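Local coordinates for protein arginine kinase (Anthopleura japonica, PDB 4RF6) that catalyses the reversible transfer of a phosphoryl group from ATP to L-arginine, giving phosphoarginine and ADP, with two phosphagen kinase units fused in one chain, at residues R200-A205 with L229-H234. Residues are numbered along the deposited sequence; the frame is centred on the assembly and turned at random.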
ATOM      1  N   ARG A 200     -17.447  25.217   0.443  1.00 31.79           N
ATOM      2  CA  ARG A 200     -18.025  26.495   0.855  1.00 30.66           C
ATOM      3  C   ARG A 200     -16.982  27.477   1.382  1.00 27.70           C
ATOM      4  O   ARG A 200     -17.156  28.688   1.267  1.00 27.36           O
ATOM      5  CB  ARG A 200     -19.119  26.280   1.907  1.00 33.68           C
ATOM      6  CG  ARG A 200     -18.674  25.488   3.137  1.00 35.25           C
ATOM      7  CD  ARG A 200     -19.849  25.229   4.079  1.00 35.15           C
ATOM      8  NE  ARG A 200     -19.507  24.335   5.183  1.00 34.81           N
ATOM      9  CZ  ARG A 200     -19.162  24.743   6.402  1.00 38.66           C
ATOM     10  NH1 ARG A 200     -19.103  26.038   6.683  1.00 38.65           N
ATOM     11  NH2 ARG A 200     -18.873  23.856   7.343  1.00 40.63           N
ATOM     12  N   PHE A 201     -15.902  26.953   1.952  1.00 30.27           N
ATOM     13  CA  PHE A 201     -14.840  27.796   2.489  1.00 29.82           C
ATOM     14  C   PHE A 201     -14.046  28.477   1.371  1.00 28.21           C
ATOM     15  O   PHE A 201     -13.790  29.680   1.430  1.00 29.59           O
ATOM     16  CB  PHE A 201     -13.906  26.982   3.393  1.00 31.57           C
ATOM     17  CG  PHE A 201     -14.567  26.451   4.640  1.00 35.93           C
ATOM     18  CD1 PHE A 201     -14.609  27.221   5.798  1.00 37.75           C
ATOM     19  CD2 PHE A 201     -15.133  25.180   4.660  1.00 36.72           C
ATOM     20  CE1 PHE A 201     -15.212  26.740   6.953  1.00 38.68           C
ATOM     21  CE2 PHE A 201     -15.739  24.693   5.812  1.00 37.37           C
ATOM     22  CZ  PHE A 201     -15.780  25.475   6.958  1.00 38.65           C
ATOM     23  N   LEU A 202     -13.663  27.705   0.354  1.00 23.20           N
ATOM     24  CA  LEU A 202     -12.926  28.241  -0.792  1.00 24.68           C
ATOM     25  C   LEU A 202     -13.826  29.121  -1.658  1.00 24.32           C
ATOM     26  O   LEU A 202     -13.396  30.157  -2.186  1.00 20.31           O
ATOM     27  CB  LEU A 202     -12.343  27.104  -1.634  1.00 23.82           C
ATOM     28  CG  LEU A 202     -11.421  26.143  -0.891  1.00 26.85           C
ATOM     29  CD1 LEU A 202     -10.727  25.205  -1.866  1.00 24.04           C
ATOM     30  CD2 LEU A 202     -10.404  26.906  -0.065  1.00 27.80           C
ATOM     31  N   GLU A 203     -15.080  28.697  -1.797  1.00 22.82           N
ATOM     32  CA  GLU A 203     -16.084  29.483  -2.511  1.00 23.30           C
ATOM     33  C   GLU A 203     -16.163  30.906  -1.954  1.00 24.15           C
ATOM     34  O   GLU A 203     -16.013  31.884  -2.686  1.00 25.22           O
ATOM     35  CB  GLU A 203     -17.450  28.793  -2.413  1.00 25.71           C
ATOM     36  CG  GLU A 203     -18.598  29.572  -3.040  1.00 28.60           C
ATOM     37  CD  GLU A 203     -18.492  29.675  -4.551  1.00 31.37           C
ATOM     38  OE1 GLU A 203     -17.790  28.844  -5.167  1.00 30.11           O
ATOM     39  OE2 GLU A 203     -19.115  30.596  -5.118  1.00 36.05           O
ATOM     40  N   ALA A 204     -16.374  31.018  -0.645  1.00 23.20           N
ATOM     41  CA  ALA A 204     -16.528  32.325  -0.006  1.00 21.56           C
ATOM     42  C   ALA A 204     -15.229  33.138  -0.003  1.00 23.34           C
ATOM     43  O   ALA A 204     -15.251  34.362   0.153  1.00 23.78           O
ATOM     44  CB  ALA A 204     -17.063  32.165   1.410  1.00 17.48           C
ATOM     45  N   ALA A 205     -14.103  32.449  -0.162  1.00 22.65           N
ATOM     46  CA  ALA A 205     -12.792  33.093  -0.180  1.00 24.61           C
ATOM     47  C   ALA A 205     -12.498  33.740  -1.534  1.00 23.71           C
ATOM     48  O   ALA A 205     -11.553  34.528  -1.662  1.00 22.24           O
ATOM     49  CB  ALA A 205     -11.714  32.084   0.161  1.00 24.86           C
ATOM     50  N   LEU A 229      -2.656  21.825  -9.270  1.00 17.83           N
ATOM     51  CA  LEU A 229      -2.307  23.116  -9.845  1.00 20.23           C
ATOM     52  C   LEU A 229      -3.483  24.069  -9.707  1.00 17.83           C
ATOM     53  O   LEU A 229      -4.579  23.778 -10.195  1.00 17.78           O
ATOM     54  CB  LEU A 229      -1.927  22.921 -11.312  1.00 21.81           C
ATOM     55  CG  LEU A 229      -1.303  24.048 -12.123  1.00 27.75           C
ATOM     56  CD1 LEU A 229      -0.393  24.903 -11.262  1.00 27.18           C
ATOM     57  CD2 LEU A 229      -0.524  23.458 -13.300  1.00 27.50           C
ATOM     58  N   ASN A 230      -3.258  25.187  -9.015  1.00 16.99           N
ATOM     59  CA  ASN A 230      -4.253  26.256  -8.885  1.00 18.44           C
ATOM     60  C   ASN A 230      -5.535  25.866  -8.154  1.00 19.25           C
ATOM     61  O   ASN A 230      -6.620  26.349  -8.486  1.00 18.83           O
ATOM     62  CB  ASN A 230      -4.585  26.867 -10.256  1.00 20.23           C
ATOM     63  CG  ASN A 230      -3.483  27.760 -10.775  1.00 18.98           C
ATOM     64  OD1 ASN A 230      -2.825  28.457 -10.007  1.00 19.85           O
ATOM     65  ND2 ASN A 230      -3.268  27.737 -12.087  1.00 18.43           N
ATOM     66  N   GLU A 231      -5.411  24.987  -7.169  1.00 20.19           N
ATOM     67  CA  GLU A 231      -6.531  24.702  -6.279  1.00 19.60           C
ATOM     68  C   GLU A 231      -6.609  25.820  -5.226  1.00 21.14           C
ATOM     69  O   GLU A 231      -7.067  26.929  -5.523  1.00 20.43           O
ATOM     70  CB  GLU A 231      -6.372  23.320  -5.634  1.00 23.05           C
ATOM     71  CG  GLU A 231      -7.603  22.807  -4.879  1.00 25.24           C
ATOM     72  CD  GLU A 231      -7.327  22.562  -3.402  1.00 28.50           C
ATOM     73  OE1 GLU A 231      -8.287  22.271  -2.654  1.00 29.79           O
ATOM     74  OE2 GLU A 231      -6.151  22.661  -2.993  1.00 27.23           O
ATOM     75  N   GLU A 232      -6.136  25.554  -4.012  1.00 18.77           N
ATOM     76  CA  GLU A 232      -6.186  26.558  -2.950  1.00 19.45           C
ATOM     77  C   GLU A 232      -4.967  27.483  -3.000  1.00 19.59           C
ATOM     78  O   GLU A 232      -5.035  28.653  -2.602  1.00 22.23           O
ATOM     79  CB  GLU A 232      -6.299  25.889  -1.579  1.00 24.24           C
ATOM     80  CG  GLU A 232      -6.316  26.871  -0.414  1.00 30.42           C
ATOM     81  CD  GLU A 232      -6.445  26.185   0.929  1.00 33.55           C
ATOM     82  OE1 GLU A 232      -7.187  25.186   1.015  1.00 33.08           O
ATOM     83  OE2 GLU A 232      -5.806  26.652   1.896  1.00 34.92           O
ATOM     84  N   ASP A 233      -3.846  26.945  -3.467  1.00 14.16           N
ATOM     85  CA  ASP A 233      -2.672  27.757  -3.769  1.00 15.40           C
ATOM     86  C   ASP A 233      -2.266  27.439  -5.207  1.00 19.05           C
ATOM     87  O   ASP A 233      -2.820  26.519  -5.806  1.00 18.21           O
ATOM     88  CB  ASP A 233      -1.523  27.430  -2.803  1.00 16.71           C
ATOM     89  CG  ASP A 233      -1.770  27.941  -1.396  1.00 17.39           C
ATOM     90  OD1 ASP A 233      -1.530  29.139  -1.152  1.00 15.80           O
ATOM     91  OD2 ASP A 233      -2.187  27.141  -0.534  1.00 16.07           O
ATOM     92  N   HIS A 234      -1.318  28.192  -5.764  1.00 18.25           N
ATOM     93  CA  HIS A 234      -0.864  27.920  -7.127  1.00 19.10           C
ATOM     94  C   HIS A 234      -0.404  26.469  -7.243  1.00 16.70           C
ATOM     95  O   HIS A 234      -0.678  25.784  -8.231  1.00 17.43           O
ATOM     96  CB  HIS A 234       0.290  28.850  -7.518  1.00 20.46           C
ATOM     97  CG  HIS A 234      -0.048  30.306  -7.447  1.00 20.86           C
ATOM     98  ND1 HIS A 234       0.896  31.297  -7.611  1.00 22.71           N
ATOM     99  CD2 HIS A 234      -1.225  30.937  -7.232  1.00 18.90           C
ATOM    100  CE1 HIS A 234       0.314  32.478  -7.498  1.00 21.53           C
ATOM    101  NE2 HIS A 234      -0.972  32.287  -7.264  1.00 20.15           N
TER
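L202 reaches from the short helix 200-205 to the two glutamates E231 and E232 at the turn of a β-hairpin, in the antiparallel sheet of the phosphagen kinase catalytic domain. The hairpin joins strands 225-229 and 235-242, and N230 N donates to H234 O across its base (2.8 Å). The two backbones stay apart, 7.3 Å between L202 CA and E232 CA, and side chains alone bridge them. From CB, which points toward the loop, the leucine runs to CG, set anti to its own carbonyl carbon (chi1 -57°), and there it forks. L202 CD1 meets E231 OE1 at 3.9 Å, and L202 CD2 lies 3.8 Å from E232 OE1 and also touches E232 CG and CD. Both glutamates cross the leucine at about a right angle, and no hydrogen bond links the segments, so the contact is van der Waals packing of methyls against carboxylates. E232, which probably binds the substrate, extends fully as far as its carboxylate and lies near C278, another probable substrate-binding residue. E231 instead bends at chi2 (-119°), and its OE2 forms a salt bridge with NH2 of R236, which probably binds ATP. The leucine therefore packs beside the probable active site. E231 OE2 also accepts a weak hydrogen bond from E232 N, 3.1 Å long and bent to 144° at the hydrogen.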